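Local coordinates for putative signal recognition particle protein (Chaetomium thermophilum, PDB 5CK4) that binds GDP and GTP as the Arf-like GTPase beta subunit of the signal recognition particle receptor, probably at the endoplasmic reticulum membrane, at residues A[169-174]-A[224-229]; A[214-219]-A[289-294]; A[235-240]-A[278-283]. One frame throughout, in Å; residues are numbered along the deposited sequence. Where two conformers were deposited one is given.

The three contacts lie around strand 214-219 of the GTPase fold, and contacts 1 and 2 come closest to the nucleotide. Contact 1 and contact 2, with centres about 14 Å apart, share the sheet through neighbouring strands 159-170 and 214-219: Leu169 O lies 3.0 Å from Asn219 N, probably hydrogen-bonded. Asn219 of contact 2 borders the guanine of GDP, whereas the side chain of Ala172 in contact 1 is about 7 Å from the nucleotide. Contact 3 is nested along the chain within the loop closed by contact 2, centres about 12 Å apart. There Phe281 CZ packs 3.5 Å from Ile216 CD1. Leu236 CD1, 3.9 Å from Leu169 CD2, joins contact 3 to contact 1.

Contact 1 of 3, residues A[169-174]-A[224-229]; sequences LDAAAL and FTAVPA
Beside the guanine site, where the Asn-Lys-X-Asp motif of P-loop GTPases (Asn219, Lys220 and Asp222) runs on into helix 229-249, Val227 and Ala226 meet the turn formed by Ala171 and Ala172 at the end of strand 159-170. A single hydrogen bond ties the two loops: Val227 N donates to Ala171 O at 2.9 Å. The N-H is almost straight toward the oxygen, at 176°, but comes from above the carbonyl plane, 57° out of it. Val227 has CG1 anti to its backbone N (chi1 175°), which puts CG2 beside that N and 3.4 Å from Ala171 O. The same methyl reaches the backbone and CB of Leu174, and Val232 of helix 229-249 touches the Val227 side chain. Ala171 CB points at the opposing loop and packs 4.2 Å from Ala226 CB. Small residues permit a close backbone approach here, Ala172 CA lying 3.9 Å from Ala226 CA. At the outer margin Ala172 CB touches Thr225 OG1. The turn is shaped by Asp170, whose OD1 accepts from Ala172 N, making an Asx turn, and from Ala173 N, both on one face of the carboxylate. Its other oxygen forms a salt bridge to Lys220, a nucleotide-binding residue, so Asp170 is a second-shell partner of the guanine site. Of the two amides gripping OD1, Ala172 N is at 2.9 Å and Ala173 N at 3.1 Å.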
loop_
_atom_site.group_PDB
_atom_site.type_symbol
_atom_site.label_atom_id
_atom_site.label_comp_id
_atom_site.label_asym_id
_atom_site.label_seq_id
_atom_site.Cartn_x
_atom_site.Cartn_y
_atom_site.Cartn_z
ATOM N N LEU A 169 -7.743 1.352 -1.671
ATOM C CA LEU A 169 -8.707 0.754 -2.588
ATOM C C LEU A 169 -10.117 1.250 -2.258
ATOM O O LEU A 169 -10.380 1.716 -1.138
ATOM C CB LEU A 169 -8.646 -0.788 -2.547
ATOM C CG LEU A 169 -8.913 -1.474 -1.182
ATOM C CD1 LEU A 169 -10.429 -1.694 -0.931
ATOM C CD2 LEU A 169 -8.166 -2.793 -1.099
ATOM N N ASP A 170 -11.010 1.123 -3.235
ATOM C CA ASP A 170 -12.416 1.472 -3.084
ATOM C C ASP A 170 -13.163 0.259 -2.524
ATOM O O ASP A 170 -13.399 -0.708 -3.243
ATOM C CB ASP A 170 -12.968 1.884 -4.463
ATOM C CG ASP A 170 -14.406 2.352 -4.417
ATOM O OD1 ASP A 170 -15.118 2.056 -3.435
ATOM O OD2 ASP A 170 -14.836 3.016 -5.384
ATOM N N ALA A 171 -13.528 0.301 -1.240
ATOM C CA ALA A 171 -14.186 -0.847 -0.623
ATOM C C ALA A 171 -15.595 -1.076 -1.160
ATOM O O ALA A 171 -16.150 -2.169 -0.999
ATOM C CB ALA A 171 -14.207 -0.736 0.923
ATOM N N ALA A 172 -16.178 -0.052 -1.783
ATOM C CA ALA A 172 -17.504 -0.198 -2.370
ATOM C C ALA A 172 -17.434 -0.895 -3.733
ATOM O O ALA A 172 -18.276 -1.732 -4.053
ATOM C CB ALA A 172 -18.212 1.147 -2.485
ATOM N N ALA A 173 -16.418 -0.544 -4.519
ATOM C CA ALA A 173 -16.239 -1.127 -5.840
ATOM C C ALA A 173 -15.900 -2.591 -5.707
ATOM O O ALA A 173 -16.227 -3.388 -6.572
ATOM C CB ALA A 173 -15.149 -0.408 -6.606
ATOM N N LEU A 174 -15.227 -2.921 -4.613
ATOM C CA LEU A 174 -14.869 -4.292 -4.278
ATOM C C LEU A 174 -16.101 -5.191 -4.164
ATOM O O LEU A 174 -16.018 -6.402 -4.354
ATOM C CB LEU A 174 -14.085 -4.293 -2.965
ATOM C CG LEU A 174 -13.044 -5.377 -2.722
ATOM C CD1 LEU A 174 -12.077 -5.433 -3.874
ATOM C CD2 LEU A 174 -12.305 -5.091 -1.418
ATOM N N PHE A 224 -22.942 2.744 1.881
ATOM C CA PHE A 224 -23.651 1.597 2.440
ATOM C C PHE A 224 -23.232 0.266 1.823
ATOM O O PHE A 224 -23.373 -0.784 2.453
ATOM C CB PHE A 224 -25.168 1.784 2.334
ATOM C CG PHE A 224 -25.724 2.714 3.368
ATOM C CD1 PHE A 224 -25.864 2.301 4.681
ATOM C CD2 PHE A 224 -26.087 4.010 3.035
ATOM C CE1 PHE A 224 -26.369 3.161 5.647
ATOM C CE2 PHE A 224 -26.592 4.871 3.994
ATOM C CZ PHE A 224 -26.732 4.447 5.301
ATOM N N THR A 225 -22.712 0.315 0.599
ATOM C CA THR A 225 -22.287 -0.892 -0.107
ATOM C C THR A 225 -20.814 -1.228 0.113
ATOM O O THR A 225 -20.296 -2.163 -0.487
ATOM C CB THR A 225 -22.503 -0.751 -1.625
ATOM O OG1 THR A 225 -21.755 0.374 -2.106
ATOM C CG2 THR A 225 -23.971 -0.547 -1.942
ATOM N N ALA A 226 -20.136 -0.470 0.964
ATOM C CA ALA A 226 -18.730 -0.742 1.241
ATOM C C ALA A 226 -18.544 -2.095 1.937
ATOM O O ALA A 226 -19.272 -2.438 2.861
ATOM C CB ALA A 226 -18.123 0.372 2.084
ATOM N N VAL A 227 -17.572 -2.865 1.476
ATOM C CA VAL A 227 -17.191 -4.106 2.139
ATOM C C VAL A 227 -16.409 -3.761 3.417
ATOM O O VAL A 227 -15.443 -3.015 3.359
ATOM C CB VAL A 227 -16.324 -4.969 1.187
ATOM C CG1 VAL A 227 -15.801 -6.220 1.886
ATOM C CG2 VAL A 227 -17.128 -5.342 -0.069
ATOM N N PRO A 228 -16.833 -4.297 4.575
ATOM C CA PRO A 228 -16.113 -3.998 5.825
ATOM C C PRO A 228 -14.682 -4.548 5.796
ATOM O O PRO A 228 -14.417 -5.542 5.103
ATOM C CB PRO A 228 -16.955 -4.696 6.905
ATOM C CG PRO A 228 -17.795 -5.690 6.173
ATOM C CD PRO A 228 -18.024 -5.139 4.796
ATOM N N ALA A 229 -13.781 -3.906 6.534
ATOM C CA ALA A 229 -12.352 -4.246 6.503
ATOM C C ALA A 229 -12.014 -5.722 6.726
ATOM O O ALA A 229 -11.077 -6.233 6.122
ATOM C CB ALA A 229 -11.583 -3.384 7.499
#

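Contact 2 of 3, residues A[214-219]-A[289-294]; sequences VLIAAN and MEVEVM. With GDP (guanosine-5'-diphosphate), chain C.
Ile216, Val291 and Val293 form the apolar centre of a parallel strand pair in the P-loop GTPase fold, the two strands being joined in a beta-alpha-beta connection through helix 229-249. Ile216 CG1 stands anti to its carbonyl carbon (chi1 -61°), and beyond it CD1 lies 3.7 Å from Val291 CG1 and 4.0 Å from Val293 CG2. The isoleucine thus spans two valines of the neighbouring strand, crossing both obliquely. Val214 CB adds a looser contact with Val291 CG2 on this face, which is covered by Leu189 and Leu196 of helix 180-201 and by Phe281. On the reverse face Leu215 CD1 packs 3.8 Å from Met294 CB, and Met294, bent at its last torsion, brings CE back toward the same methyl. Helix 306-313 lies over this side, with Trp311 on Leu215 and Trp308 on Ala217.

Between the faces five backbone hydrogen bonds join the two segments: Val214 N to Glu290 O, Glu292 N to Val214 O, Ile216 N to Glu292 O (2.7 Å), Met294 N to Ile216 O and Ala218 N to Met294 O. Met294 O, the acceptor of the last, also accepts from Trp308 NE1. The acidic side chains have partners outside the pair: Glu290 forms a salt bridge with Arg315, and Glu292 OE1 takes the indole N-H of Trp311. At the strand end the side-chain amide of Asn219 faces the base of GDP. Asn219 ND2, hydrogen-bonded to Ala30 O, lies 3.2 Å from guanine N7, and Asn219 OD1 3.1 Å from guanine O6.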
loop_
_atom_site.group_PDB
_atom_site.type_symbol
_atom_site.label_atom_id
_atom_site.label_comp_id
_atom_site.label_asym_id
_atom_site.label_seq_id
_atom_site.Cartn_x
_atom_site.Cartn_y
_atom_site.Cartn_z
ATOM N N VAL A 214 3.015 -1.977 5.402
ATOM C CA VAL A 214 2.029 -1.682 4.367
ATOM C C VAL A 214 0.650 -1.629 5.006
ATOM O O VAL A 214 0.194 -2.611 5.606
ATOM C CB VAL A 214 2.020 -2.756 3.248
ATOM C CG1 VAL A 214 0.934 -2.460 2.213
ATOM C CG2 VAL A 214 3.371 -2.817 2.555
ATOM N N LEU A 215 0.002 -0.477 4.889
ATOM C CA LEU A 215 -1.357 -0.324 5.372
ATOM C C LEU A 215 -2.267 -0.492 4.175
ATOM O O LEU A 215 -2.175 0.275 3.214
ATOM C CB LEU A 215 -1.558 1.070 5.981
ATOM C CG LEU A 215 -2.985 1.372 6.440
ATOM C CD1 LEU A 215 -3.403 0.437 7.574
ATOM C CD2 LEU A 215 -3.092 2.828 6.888
ATOM N N ILE A 216 -3.132 -1.496 4.214
ATOM C CA ILE A 216 -4.153 -1.610 3.183
ATOM C C ILE A 216 -5.378 -0.828 3.652
ATOM O O ILE A 216 -6.103 -1.250 4.552
ATOM C CB ILE A 216 -4.495 -3.071 2.857
ATOM C CG1 ILE A 216 -3.245 -3.781 2.333
ATOM C CG2 ILE A 216 -5.626 -3.119 1.807
ATOM C CD1 ILE A 216 -3.360 -5.283 2.231
ATOM N N ALA A 217 -5.567 0.340 3.053
ATOM C CA ALA A 217 -6.601 1.270 3.485
ATOM C C ALA A 217 -7.880 1.049 2.674
ATOM O O ALA A 217 -7.952 1.379 1.478
ATOM C CB ALA A 217 -6.093 2.705 3.353
ATOM N N ALA A 218 -8.874 0.444 3.322
ATOM C CA ALA A 218 -10.130 0.128 2.656
ATOM C C ALA A 218 -11.059 1.336 2.737
ATOM O O ALA A 218 -11.821 1.472 3.702
ATOM C CB ALA A 218 -10.774 -1.126 3.292
ATOM N N ASN A 219 -10.967 2.198 1.719
ATOM C CA ASN A 219 -11.612 3.508 1.668
ATOM C C ASN A 219 -13.106 3.451 1.315
ATOM O O ASN A 219 -13.604 2.425 0.851
ATOM C CB ASN A 219 -10.890 4.402 0.640
ATOM C CG ASN A 219 -11.242 5.875 0.784
ATOM O OD1 ASN A 219 -11.584 6.334 1.873
ATOM N ND2 ASN A 219 -11.160 6.624 -0.317
ATOM N N MET A 289 7.626 -8.066 7.151
ATOM C CA MET A 289 6.707 -7.155 6.476
ATOM C C MET A 289 5.368 -7.124 7.218
ATOM O O MET A 289 4.598 -8.078 7.151
ATOM C CB MET A 289 6.474 -7.610 5.023
ATOM C CG MET A 289 7.653 -7.376 4.066
ATOM S SD MET A 289 7.325 -8.077 2.422
ATOM C CE MET A 289 5.658 -7.436 2.182
ATOM N N GLU A 290 5.100 -6.038 7.937
ATOM C CA GLU A 290 3.817 -5.911 8.613
ATOM C C GLU A 290 2.774 -5.405 7.624
ATOM O O GLU A 290 2.957 -4.359 7.019
ATOM C CB GLU A 290 3.933 -4.977 9.814
ATOM C CG GLU A 290 2.695 -4.974 10.690
ATOM C CD GLU A 290 2.824 -4.027 11.868
ATOM O OE1 GLU A 290 3.889 -3.386 12.009
ATOM O OE2 GLU A 290 1.859 -3.933 12.653
ATOM N N VAL A 291 1.681 -6.155 7.461
ATOM C CA VAL A 291 0.649 -5.806 6.490
ATOM C C VAL A 291 -0.689 -5.847 7.205
ATOM O O VAL A 291 -1.044 -6.883 7.772
ATOM C CB VAL A 291 0.638 -6.765 5.265
ATOM C CG1 VAL A 291 -0.411 -6.313 4.251
ATOM C CG2 VAL A 291 2.017 -6.794 4.594
ATOM N N GLU A 292 -1.404 -4.717 7.239
ATOM C CA GLU A 292 -2.681 -4.655 7.979
ATOM C C GLU A 292 -3.789 -4.010 7.138
ATOM O O GLU A 292 -3.553 -3.045 6.409
ATOM C CB GLU A 292 -2.512 -3.885 9.307
ATOM C CG GLU A 292 -3.762 -3.891 10.206
ATOM C CD GLU A 292 -3.522 -3.314 11.598
ATOM O OE1 GLU A 292 -2.366 -3.347 12.084
ATOM O OE2 GLU A 292 -4.501 -2.822 12.210
ATOM N N VAL A 293 -5.004 -4.532 7.255
ATOM C CA VAL A 293 -6.136 -3.985 6.517
ATOM C C VAL A 293 -6.947 -3.134 7.491
ATOM O O VAL A 293 -7.246 -3.571 8.609
ATOM C CB VAL A 293 -7.004 -5.104 5.927
ATOM C CG1 VAL A 293 -8.219 -4.534 5.186
ATOM C CG2 VAL A 293 -6.169 -5.984 5.004
ATOM N N MET A 294 -7.287 -1.917 7.094
ATOM C CA MET A 294 -7.999 -1.011 8.013
ATOM C C MET A 294 -9.018 -0.203 7.227
ATOM O O MET A 294 -8.690 0.357 6.181
ATOM C CB MET A 294 -7.014 -0.074 8.719
ATOM C CG MET A 294 -7.669 0.884 9.745
ATOM S SD MET A 294 -6.451 1.835 10.676
ATOM C CE MET A 294 -5.327 0.528 11.185
HETATM P PB GDP C . -7.792 8.730 -7.320
HETATM O O1B GDP C . -6.811 9.853 -7.152
HETATM O O2B GDP C . -7.284 7.498 -6.586
HETATM O O3B GDP C . -8.008 8.340 -8.765
HETATM O O3A GDP C . -9.219 9.078 -6.677
HETATM P PA GDP C . -9.879 10.537 -6.465
HETATM O O1A GDP C . -9.197 11.273 -5.356
HETATM O O2A GDP C . -9.948 11.328 -7.747
HETATM O "O5'" GDP C . -11.306 10.007 -5.991
HETATM C "C5'" GDP C . -12.127 9.280 -6.891
HETATM C "C4'" GDP C . -13.574 9.576 -6.533
HETATM O "O4'" GDP C . -13.892 8.948 -5.289
HETATM C "C3'" GDP C . -13.827 11.066 -6.344
HETATM O "O3'" GDP C . -15.149 11.329 -6.817
HETATM C "C2'" GDP C . -13.812 11.255 -4.838
HETATM O "O2'" GDP C . -14.641 12.329 -4.402
HETATM C "C1'" GDP C . -14.382 9.934 -4.372
HETATM N N9 GDP C . -13.965 9.591 -2.996
HETATM C C8 GDP C . -12.722 9.636 -2.471
HETATM N N7 GDP C . -12.741 9.215 -1.176
HETATM C C5 GDP C . -14.006 8.876 -0.886
HETATM C C6 GDP C . -14.722 8.372 0.294
HETATM O O6 GDP C . -14.090 8.133 1.350
HETATM N N1 GDP C . -16.043 8.145 0.172
HETATM C C2 GDP C . -16.729 8.395 -0.965
HETATM N N2 GDP C . -18.063 8.158 -1.008
HETATM N N3 GDP C . -16.136 8.868 -2.086
HETATM C C4 GDP C . -14.805 9.126 -2.090
#

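Contact 3 of 3, residues A[235-240]-A[278-283]; sequences RLEHEL and EFKFEE
Two phenylalanine rings of the 278-283 loop close on Leu240, Glu237 and Leu236 of helix 229-249. Leu240 CB lies over one face of the Phe279 ring, 4.0 Å above its plane and displaced toward the rim, while Phe281 CE1 meets that ring at its edge, in plane. Leu236 CB approaches the edge of the Phe281 ring at CZ. Leu240 CD1 touches both rings, 3.6 Å from Phe279 CE2 and 3.5 Å from Phe281 CE1.

Glu237 carries the polar part. Its CG, anti to the carbonyl carbon (chi1 -79°), rests 3.5 Å from Phe281 CD2, and the extended chain takes the carboxylate past the ring to the loop backbone, the two planes 37° apart. Phe281 N donates to Glu237 OE2 at 2.9 Å in a nearly straight bond (172°), on the anti side and out of the carboxylate plane. The same oxygen forms a salt bridge with Lys233, which also pairs with Glu282 OE1; this shared cation probably offsets the repulsion between the two acids. Glu237 OE1 accepts from a water 2.7 Å away that is in turn bonded to Lys280 NZ, and Lys280 crosses the glutamate at about a right angle. An alanine in place of Glu237 would probably leave the amide of Phe281 without its acceptor, strip one carboxylate from Lys233 and open a gap beside the Phe281 ring.

This is the packing of a long crossover loop onto the helix that precedes it. Leu193 and Tyr190 of helix 180-201 flank Phe281 and Leu240 respectively, and Phe281 rests on Ile216 of strand 214-219 and on Val291 and Val293 of strand 291-295, so the loop bridges helix and sheet.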
loop_
_atom_site.group_PDB
_atom_site.type_symbol
_atom_site.label_atom_id
_atom_site.label_comp_id
_atom_site.label_asym_id
_atom_site.label_seq_id
_atom_site.Cartn_x
_atom_site.Cartn_y
_atom_site.Cartn_z
ATOM N N ARG A 235 -11.220 -11.519 1.509
ATOM C CA ARG A 235 -11.381 -11.580 0.053
ATOM C C ARG A 235 -10.065 -11.340 -0.686
ATOM O O ARG A 235 -9.771 -12.003 -1.688
ATOM C CB ARG A 235 -12.437 -10.591 -0.420
ATOM C CG ARG A 235 -13.834 -11.051 -0.054
ATOM C CD ARG A 235 -14.894 -10.259 -0.767
ATOM N NE ARG A 235 -16.185 -10.471 -0.133
ATOM C CZ ARG A 235 -17.302 -9.840 -0.484
ATOM N NH1 ARG A 235 -17.284 -8.957 -1.472
ATOM N NH2 ARG A 235 -18.433 -10.098 0.156
ATOM N N LEU A 236 -9.284 -10.394 -0.193
ATOM C CA LEU A 236 -7.957 -10.137 -0.765
ATOM C C LEU A 236 -7.028 -11.330 -0.562
ATOM O O LEU A 236 -6.290 -11.714 -1.477
ATOM C CB LEU A 236 -7.329 -8.881 -0.162
ATOM C CG LEU A 236 -7.869 -7.505 -0.606
ATOM C CD1 LEU A 236 -7.176 -6.399 0.170
ATOM C CD2 LEU A 236 -7.712 -7.282 -2.106
ATOM N N GLU A 237 -7.066 -11.913 0.636
ATOM C CA GLU A 237 -6.197 -13.046 0.954
ATOM C C GLU A 237 -6.501 -14.234 0.058
ATOM O O GLU A 237 -5.593 -14.922 -0.428
ATOM C CB GLU A 237 -6.342 -13.441 2.427
ATOM C CG GLU A 237 -5.553 -12.510 3.341
ATOM C CD GLU A 237 -5.850 -12.715 4.794
ATOM O OE1 GLU A 237 -6.896 -13.323 5.122
ATOM O OE2 GLU A 237 -5.028 -12.266 5.619
ATOM N N HIS A 238 -7.780 -14.486 -0.162
ATOM C CA HIS A 238 -8.144 -15.576 -1.048
ATOM C C HIS A 238 -7.738 -15.282 -2.494
ATOM O O HIS A 238 -7.309 -16.183 -3.221
ATOM C CB HIS A 238 -9.627 -15.923 -0.918
ATOM C CG HIS A 238 -9.946 -16.732 0.308
ATOM N ND1 HIS A 238 -10.372 -16.163 1.488
ATOM C CD2 HIS A 238 -9.876 -18.065 0.540
ATOM C CE1 HIS A 238 -10.569 -17.109 2.389
ATOM N NE2 HIS A 238 -10.275 -18.274 1.840
ATOM N N GLU A 239 -7.830 -14.027 -2.913
ATOM C CA GLU A 239 -7.456 -13.729 -4.291
ATOM C C GLU A 239 -5.941 -13.796 -4.500
ATOM O O GLU A 239 -5.481 -14.298 -5.523
ATOM C CB GLU A 239 -8.032 -12.391 -4.750
ATOM C CG GLU A 239 -7.723 -12.053 -6.200
ATOM C CD GLU A 239 -8.488 -12.885 -7.227
ATOM O OE1 GLU A 239 -9.329 -13.725 -6.848
ATOM O OE2 GLU A 239 -8.230 -12.692 -8.429
ATOM N N LEU A 240 -5.171 -13.293 -3.541
ATOM C CA LEU A 240 -3.705 -13.382 -3.590
ATOM C C LEU A 240 -3.257 -14.840 -3.564
ATOM O O LEU A 240 -2.321 -15.220 -4.260
ATOM C CB LEU A 240 -3.065 -12.614 -2.413
ATOM C CG LEU A 240 -3.258 -11.094 -2.428
ATOM C CD1 LEU A 240 -2.839 -10.484 -1.092
ATOM C CD2 LEU A 240 -2.500 -10.429 -3.576
ATOM N N GLU A 278 -2.383 -21.713 2.871
ATOM C CA GLU A 278 -3.465 -20.746 2.705
ATOM C C GLU A 278 -2.897 -19.377 3.018
ATOM O O GLU A 278 -2.425 -19.154 4.138
ATOM C CB GLU A 278 -4.655 -21.061 3.634
ATOM C CG GLU A 278 -5.504 -22.259 3.208
ATOM C CD GLU A 278 -6.817 -22.405 3.984
ATOM O OE1 GLU A 278 -7.140 -21.507 4.790
ATOM O OE2 GLU A 278 -7.531 -23.419 3.776
ATOM N N PHE A 279 -2.935 -18.472 2.036
ATOM C CA PHE A 279 -2.337 -17.161 2.204
ATOM C C PHE A 279 -3.009 -16.350 3.303
ATOM O O PHE A 279 -4.230 -16.260 3.342
ATOM C CB PHE A 279 -2.359 -16.320 0.916
ATOM C CG PHE A 279 -1.665 -15.000 1.085
ATOM C CD1 PHE A 279 -0.277 -14.919 0.979
ATOM C CD2 PHE A 279 -2.390 -13.843 1.406
ATOM C CE1 PHE A 279 0.388 -13.713 1.158
ATOM C CE2 PHE A 279 -1.739 -12.639 1.589
ATOM C CZ PHE A 279 -0.346 -12.565 1.470
ATOM N N LYS A 280 -2.192 -15.746 4.169
ATOM C CA LYS A 280 -2.669 -14.792 5.171
ATOM C C LYS A 280 -1.691 -13.631 5.193
ATOM O O LYS A 280 -0.500 -13.847 5.059
ATOM C CB LYS A 280 -2.707 -15.424 6.570
ATOM C CG LYS A 280 -3.613 -16.635 6.702
ATOM C CD LYS A 280 -5.080 -16.259 6.574
ATOM C CE LYS A 280 -5.944 -17.510 6.766
ATOM N NZ LYS A 280 -7.382 -17.180 6.911
ATOM N N PHE A 281 -2.171 -12.405 5.370
ATOM C CA PHE A 281 -1.258 -11.259 5.406
ATOM C C PHE A 281 -0.218 -11.406 6.519
ATOM O O PHE A 281 0.931 -10.945 6.401
ATOM C CB PHE A 281 -2.036 -9.950 5.556
ATOM C CG PHE A 281 -2.737 -9.529 4.300
ATOM C CD1 PHE A 281 -2.012 -9.255 3.143
ATOM C CD2 PHE A 281 -4.117 -9.413 4.263
ATOM C CE1 PHE A 281 -2.662 -8.866 1.977
ATOM C CE2 PHE A 281 -4.771 -9.016 3.104
ATOM C CZ PHE A 281 -4.046 -8.755 1.955
ATOM N N GLU A 282 -0.617 -12.077 7.592
ATOM C CA GLU A 282 0.284 -12.282 8.716
ATOM C C GLU A 282 1.524 -13.080 8.328
ATOM O O GLU A 282 2.590 -12.955 8.950
ATOM C CB GLU A 282 -0.441 -12.968 9.877
ATOM C CG GLU A 282 -1.382 -12.039 10.647
ATOM C CD GLU A 282 -2.731 -11.837 9.962
ATOM O OE1 GLU A 282 -2.972 -12.433 8.893
ATOM O OE2 GLU A 282 -3.562 -11.077 10.511
ATOM N N GLU A 283 1.403 -13.908 7.303
ATOM C CA GLU A 283 2.536 -14.755 6.942
ATOM C C GLU A 283 3.702 -13.920 6.377
ATOM O O GLU A 283 4.858 -14.365 6.349
ATOM C CB GLU A 283 2.084 -15.857 5.987
ATOM C CG GLU A 283 2.201 -15.575 4.498
ATOM C CD GLU A 283 1.730 -16.780 3.677
ATOM O OE1 GLU A 283 0.675 -17.348 4.040
ATOM O OE2 GLU A 283 2.410 -17.174 2.699
HETATM O O HOH W 1 -8.013 -15.647 4.302
#